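Local coordinates for protein aminotransferase class-III (Sphaerobacter thermophilus DSM 20745, PDB 6K8H) that is a class-III aminotransferase, also named omega-transaminase, of the PLP-aminotransferase type, with two copies of the chain in its assembly, at residues E63-G77 / G410-P424. Sequence-based numbering, arbitrary orientation.
Sequences ERLDFVNNYTALIHG and GIFITPALFGCLSTP
Leu65 and Ile411 form a parallel beta bridge that adds strand 411-412 to the edge of the small mixed sheet of this class-III aminotransferase, and Asp66 with Phe412 continues it. Three backbone bonds establish the pairing: Leu65 N to Gly410 O (2.8 Å), Phe412 N to Leu65 O and Phe67 N to Phe412 O. Beyond them the chain 410-424 turns back, and Cys420 N reaches Phe67 O (2.9 Å), so Phe67 is gripped through both N and O. Strand 418-420 belongs to a second, antiparallel sheet; the contact therefore joins two sheets.

Packing is tight around Val68. Its CG2 lies 3.7 Å from the centroid of the Phe412 ring, only 12° off the normal, a CH-pi contact over one face. CG1, anti to the backbone N (chi1 -175°), meets Thr414 CG2 at 3.9 Å. Asp66 OD1 accepts from Val68 N, an Asx turn, and from Asn69 N, completing an Asx motif, which probably helps hold the bend that brings Val68 to the ring; Met99 of the second subunit also packs on Phe412. Thr414 CG2 lies 3.5 Å from Tyr71 CE2, approaching the ring obliquely, and the side chain of Tyr71 is about 6 Å from the bound (5-hydroxy-4,6-dimethylpyridin-3-yl)methyl dihydrogen phosphate.

Looser ground lies at the exposed residues: Glu63 makes a salt bridge to Arg52 through OE1, Pro415 skirts Tyr71 OH, and Pro424 rests on His76 O. By contrast, the 74-76/421-423 part is buried and water-bridged. Water 1 links Asp66 O to Ser422 OG, and water 2 donates to Leu74 O and Leu421 O. Thr423 N bonds to Ile75 O nearly in line with the carbonyl, and Thr423 OG1 meets His76 ND1 in the imidazole plane at 2.8 Å.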
# COMPACT_ATOMS: atom_id res chain seq x y z
N GLU B 63 24.18 -18.83 -6.69
CA GLU B 63 22.84 -19.39 -6.59
C GLU B 63 22.60 -19.97 -5.21
O GLU B 63 23.47 -20.64 -4.64
CB GLU B 63 22.61 -20.46 -7.65
CG GLU B 63 23.17 -20.09 -9.00
CD GLU B 63 22.64 -20.97 -10.12
OE1 GLU B 63 22.19 -22.10 -9.83
OE2 GLU B 63 22.65 -20.51 -11.28
N ARG B 64 21.41 -19.73 -4.66
CA ARG B 64 21.06 -20.28 -3.36
C ARG B 64 19.64 -20.81 -3.41
O ARG B 64 18.79 -20.30 -4.15
CB ARG B 64 21.19 -19.22 -2.25
CG ARG B 64 22.56 -18.52 -2.16
CD ARG B 64 22.53 -17.34 -1.17
NE ARG B 64 23.86 -16.75 -0.98
CZ ARG B 64 24.37 -15.75 -1.70
NH1 ARG B 64 23.66 -15.19 -2.67
NH2 ARG B 64 25.59 -15.28 -1.43
N LEU B 65 19.36 -21.84 -2.62
CA LEU B 65 17.98 -22.27 -2.43
C LEU B 65 17.26 -21.23 -1.58
O LEU B 65 17.75 -20.84 -0.51
CB LEU B 65 17.93 -23.64 -1.75
CG LEU B 65 18.31 -24.84 -2.62
CD1 LEU B 65 18.37 -26.09 -1.77
CD2 LEU B 65 17.31 -25.00 -3.76
N ASP B 66 16.10 -20.76 -2.06
CA ASP B 66 15.41 -19.62 -1.45
C ASP B 66 14.42 -20.13 -0.42
O ASP B 66 13.38 -20.70 -0.78
CB ASP B 66 14.71 -18.78 -2.51
CG ASP B 66 14.22 -17.43 -1.98
OD1 ASP B 66 14.05 -17.29 -0.76
OD2 ASP B 66 13.99 -16.51 -2.80
N PHE B 67 14.75 -19.96 0.87
CA PHE B 67 13.84 -20.24 1.97
C PHE B 67 13.27 -18.97 2.60
O PHE B 67 12.79 -19.00 3.73
CB PHE B 67 14.52 -21.09 3.03
CG PHE B 67 14.79 -22.49 2.60
CD1 PHE B 67 15.88 -22.79 1.80
CD2 PHE B 67 13.95 -23.52 2.99
CE1 PHE B 67 16.14 -24.10 1.40
CE2 PHE B 67 14.19 -24.83 2.59
CZ PHE B 67 15.28 -25.12 1.80
N VAL B 68 13.34 -17.84 1.89
CA VAL B 68 12.72 -16.60 2.33
C VAL B 68 11.50 -16.27 1.49
O VAL B 68 10.44 -15.94 2.02
CB VAL B 68 13.73 -15.43 2.31
CG1 VAL B 68 13.10 -14.16 2.89
CG2 VAL B 68 15.00 -15.80 3.06
N ASN B 69 11.64 -16.34 0.16
CA ASN B 69 10.53 -16.17 -0.77
C ASN B 69 9.76 -14.88 -0.51
O ASN B 69 8.54 -14.87 -0.34
CB ASN B 69 9.61 -17.39 -0.72
CG ASN B 69 10.35 -18.66 -1.01
OD1 ASN B 69 10.59 -19.48 -0.11
ND2 ASN B 69 10.74 -18.85 -2.27
N ASN B 70 10.52 -13.78 -0.49
CA ASN B 70 9.98 -12.45 -0.20
C ASN B 70 9.14 -12.47 1.07
O ASN B 70 7.99 -12.01 1.11
CB ASN B 70 9.19 -11.90 -1.39
CG ASN B 70 9.20 -10.39 -1.41
OD1 ASN B 70 10.15 -9.78 -0.94
ND2 ASN B 70 8.14 -9.78 -1.94
N TYR B 71 9.73 -13.04 2.12
CA TYR B 71 9.11 -13.13 3.44
C TYR B 71 7.75 -13.83 3.37
O TYR B 71 6.74 -13.35 3.89
CB TYR B 71 9.03 -11.76 4.11
CG TYR B 71 10.42 -11.41 4.64
CD1 TYR B 71 11.38 -10.82 3.82
CD2 TYR B 71 10.79 -11.78 5.93
CE1 TYR B 71 12.66 -10.56 4.30
CE2 TYR B 71 12.06 -11.51 6.42
CZ TYR B 71 13.00 -10.91 5.60
OH TYR B 71 14.26 -10.65 6.09
N THR B 72 7.75 -15.00 2.72
CA THR B 72 6.67 -16.00 2.59
C THR B 72 5.63 -15.63 1.54
O THR B 72 4.64 -16.38 1.40
CB THR B 72 5.92 -16.31 3.91
OG1 THR B 72 5.02 -15.25 4.26
CG2 THR B 72 6.89 -16.56 5.06
N ALA B 73 5.79 -14.53 0.80
CA ALA B 73 4.78 -14.13 -0.18
C ALA B 73 4.73 -15.07 -1.38
O ALA B 73 3.65 -15.31 -1.94
CB ALA B 73 5.03 -12.69 -0.65
N LEU B 74 5.87 -15.55 -1.85
CA LEU B 74 5.93 -16.33 -3.09
C LEU B 74 5.94 -17.81 -2.73
O LEU B 74 6.96 -18.50 -2.81
CB LEU B 74 7.13 -15.91 -3.94
CG LEU B 74 6.81 -14.72 -4.86
CD1 LEU B 74 6.53 -13.43 -4.06
CD2 LEU B 74 7.94 -14.52 -5.85
N ILE B 75 4.76 -18.31 -2.38
CA ILE B 75 4.65 -19.71 -1.97
C ILE B 75 4.95 -20.65 -3.13
O ILE B 75 5.28 -21.82 -2.90
CB ILE B 75 3.26 -19.96 -1.35
CG1 ILE B 75 3.19 -21.36 -0.71
CG2 ILE B 75 2.16 -19.70 -2.37
CD1 ILE B 75 2.25 -21.43 0.48
N HIS B 76 4.84 -20.19 -4.38
CA HIS B 76 5.18 -21.02 -5.53
C HIS B 76 6.58 -20.75 -6.06
O HIS B 76 6.91 -21.22 -7.16
CB HIS B 76 4.14 -20.86 -6.64
CG HIS B 76 2.78 -21.31 -6.24
ND1 HIS B 76 2.51 -22.59 -5.80
CD2 HIS B 76 1.60 -20.64 -6.17
CE1 HIS B 76 1.23 -22.69 -5.49
NE2 HIS B 76 0.66 -21.52 -5.70
N GLY B 77 7.40 -20.01 -5.33
CA GLY B 77 8.77 -19.78 -5.76
C GLY B 77 8.85 -18.78 -6.89
O GLY B 77 7.93 -18.01 -7.14
N GLY B 410 24.91 -21.98 -0.21
CA GLY B 410 23.78 -22.18 -1.09
C GLY B 410 22.42 -22.13 -0.43
O GLY B 410 21.46 -22.62 -1.01
N ILE B 411 22.31 -21.54 0.76
CA ILE B 411 21.03 -21.42 1.46
C ILE B 411 20.77 -19.95 1.79
O ILE B 411 21.58 -19.29 2.44
CB ILE B 411 21.00 -22.27 2.75
CG1 ILE B 411 21.27 -23.75 2.45
CG2 ILE B 411 19.65 -22.10 3.45
CD1 ILE B 411 20.13 -24.46 1.75
N PHE B 412 19.61 -19.46 1.37
CA PHE B 412 19.16 -18.11 1.66
C PHE B 412 18.01 -18.22 2.65
O PHE B 412 16.93 -18.72 2.30
CB PHE B 412 18.73 -17.40 0.37
CG PHE B 412 18.17 -16.01 0.56
CD1 PHE B 412 18.80 -15.09 1.38
CD2 PHE B 412 17.03 -15.63 -0.12
CE1 PHE B 412 18.27 -13.81 1.55
CE2 PHE B 412 16.49 -14.36 0.03
CZ PHE B 412 17.12 -13.44 0.87
N ILE B 413 18.24 -17.77 3.89
CA ILE B 413 17.23 -17.79 4.94
C ILE B 413 17.30 -16.43 5.64
O ILE B 413 18.26 -15.68 5.48
CB ILE B 413 17.42 -18.96 5.94
CG1 ILE B 413 16.13 -19.21 6.75
CG2 ILE B 413 18.64 -18.72 6.83
CD1 ILE B 413 16.06 -20.59 7.38
N THR B 414 16.24 -16.10 6.40
CA THR B 414 16.27 -14.83 7.11
C THR B 414 17.35 -14.83 8.19
O THR B 414 17.75 -15.89 8.69
CB THR B 414 14.92 -14.51 7.76
OG1 THR B 414 14.64 -15.46 8.80
CG2 THR B 414 13.80 -14.51 6.72
N PRO B 415 17.81 -13.65 8.59
CA PRO B 415 18.80 -13.59 9.69
C PRO B 415 18.33 -14.26 10.97
O PRO B 415 19.17 -14.75 11.73
CB PRO B 415 19.01 -12.08 9.88
CG PRO B 415 18.72 -11.50 8.53
CD PRO B 415 17.61 -12.33 7.95
N ALA B 416 17.02 -14.31 11.24
CA ALA B 416 16.56 -14.96 12.46
C ALA B 416 16.54 -16.48 12.34
O ALA B 416 16.33 -17.15 13.35
CB ALA B 416 15.16 -14.44 12.84
N LEU B 417 16.82 -17.02 11.15
CA LEU B 417 16.62 -18.43 10.82
C LEU B 417 15.13 -18.79 10.84
O LEU B 417 14.75 -19.93 11.14
CB LEU B 417 17.44 -19.37 11.74
CG LEU B 417 18.92 -19.02 11.88
CD1 LEU B 417 19.67 -20.05 12.71
CD2 LEU B 417 19.62 -18.82 10.53
N PHE B 418 14.34 -17.82 10.39
CA PHE B 418 12.91 -18.03 10.11
C PHE B 418 12.87 -18.35 8.61
O PHE B 418 13.49 -17.62 7.84
CB PHE B 418 12.09 -16.77 10.38
CG PHE B 418 10.72 -16.81 9.75
CD1 PHE B 418 9.76 -17.69 10.21
CD2 PHE B 418 10.41 -15.98 8.68
CE1 PHE B 418 8.50 -17.73 9.63
CE2 PHE B 418 9.15 -16.03 8.10
CZ PHE B 418 8.20 -16.90 8.58
N GLY B 419 12.18 -19.41 8.22
CA GLY B 419 12.15 -19.79 6.82
C GLY B 419 10.83 -20.39 6.41
O GLY B 419 9.96 -20.70 7.24
N CYS B 420 10.66 -20.51 5.10
CA CYS B 420 9.43 -21.02 4.51
C CYS B 420 9.76 -21.88 3.30
O CYS B 420 10.74 -21.65 2.58
CB CYS B 420 8.45 -19.90 4.15
SG CYS B 420 9.08 -18.73 2.91
N LEU B 421 8.94 -22.90 3.08
CA LEU B 421 9.06 -23.69 1.87
C LEU B 421 8.26 -23.09 0.71
O LEU B 421 7.34 -22.29 0.89
CB LEU B 421 8.58 -25.12 2.12
CG LEU B 421 9.03 -25.82 3.39
CD1 LEU B 421 8.34 -27.18 3.52
CD2 LEU B 421 10.54 -26.00 3.36
N SER B 422 8.63 -23.49 -0.50
CA SER B 422 7.89 -23.18 -1.71
C SER B 422 7.51 -24.48 -2.43
O SER B 422 8.16 -25.52 -2.27
CB SER B 422 8.70 -22.26 -2.62
OG SER B 422 9.89 -22.90 -3.07
N THR B 423 6.44 -24.40 -3.23
CA THR B 423 5.94 -25.60 -3.90
C THR B 423 6.92 -26.24 -4.89
O THR B 423 6.79 -27.45 -5.12
CB THR B 423 4.62 -25.29 -4.63
OG1 THR B 423 4.80 -24.23 -5.56
CG2 THR B 423 3.51 -24.93 -3.63
N PRO B 424 7.89 -25.54 -5.50
CA PRO B 424 8.89 -26.27 -6.30
C PRO B 424 9.77 -27.19 -5.47
O PRO B 424 10.52 -27.99 -6.06
CB PRO B 424 9.72 -25.15 -6.96
CG PRO B 424 8.81 -23.99 -6.98
CD PRO B 424 8.03 -24.08 -5.71
O HOH W 1 11.82 -21.19 -3.21
O HOH W 2 7.32 -19.78 -0.03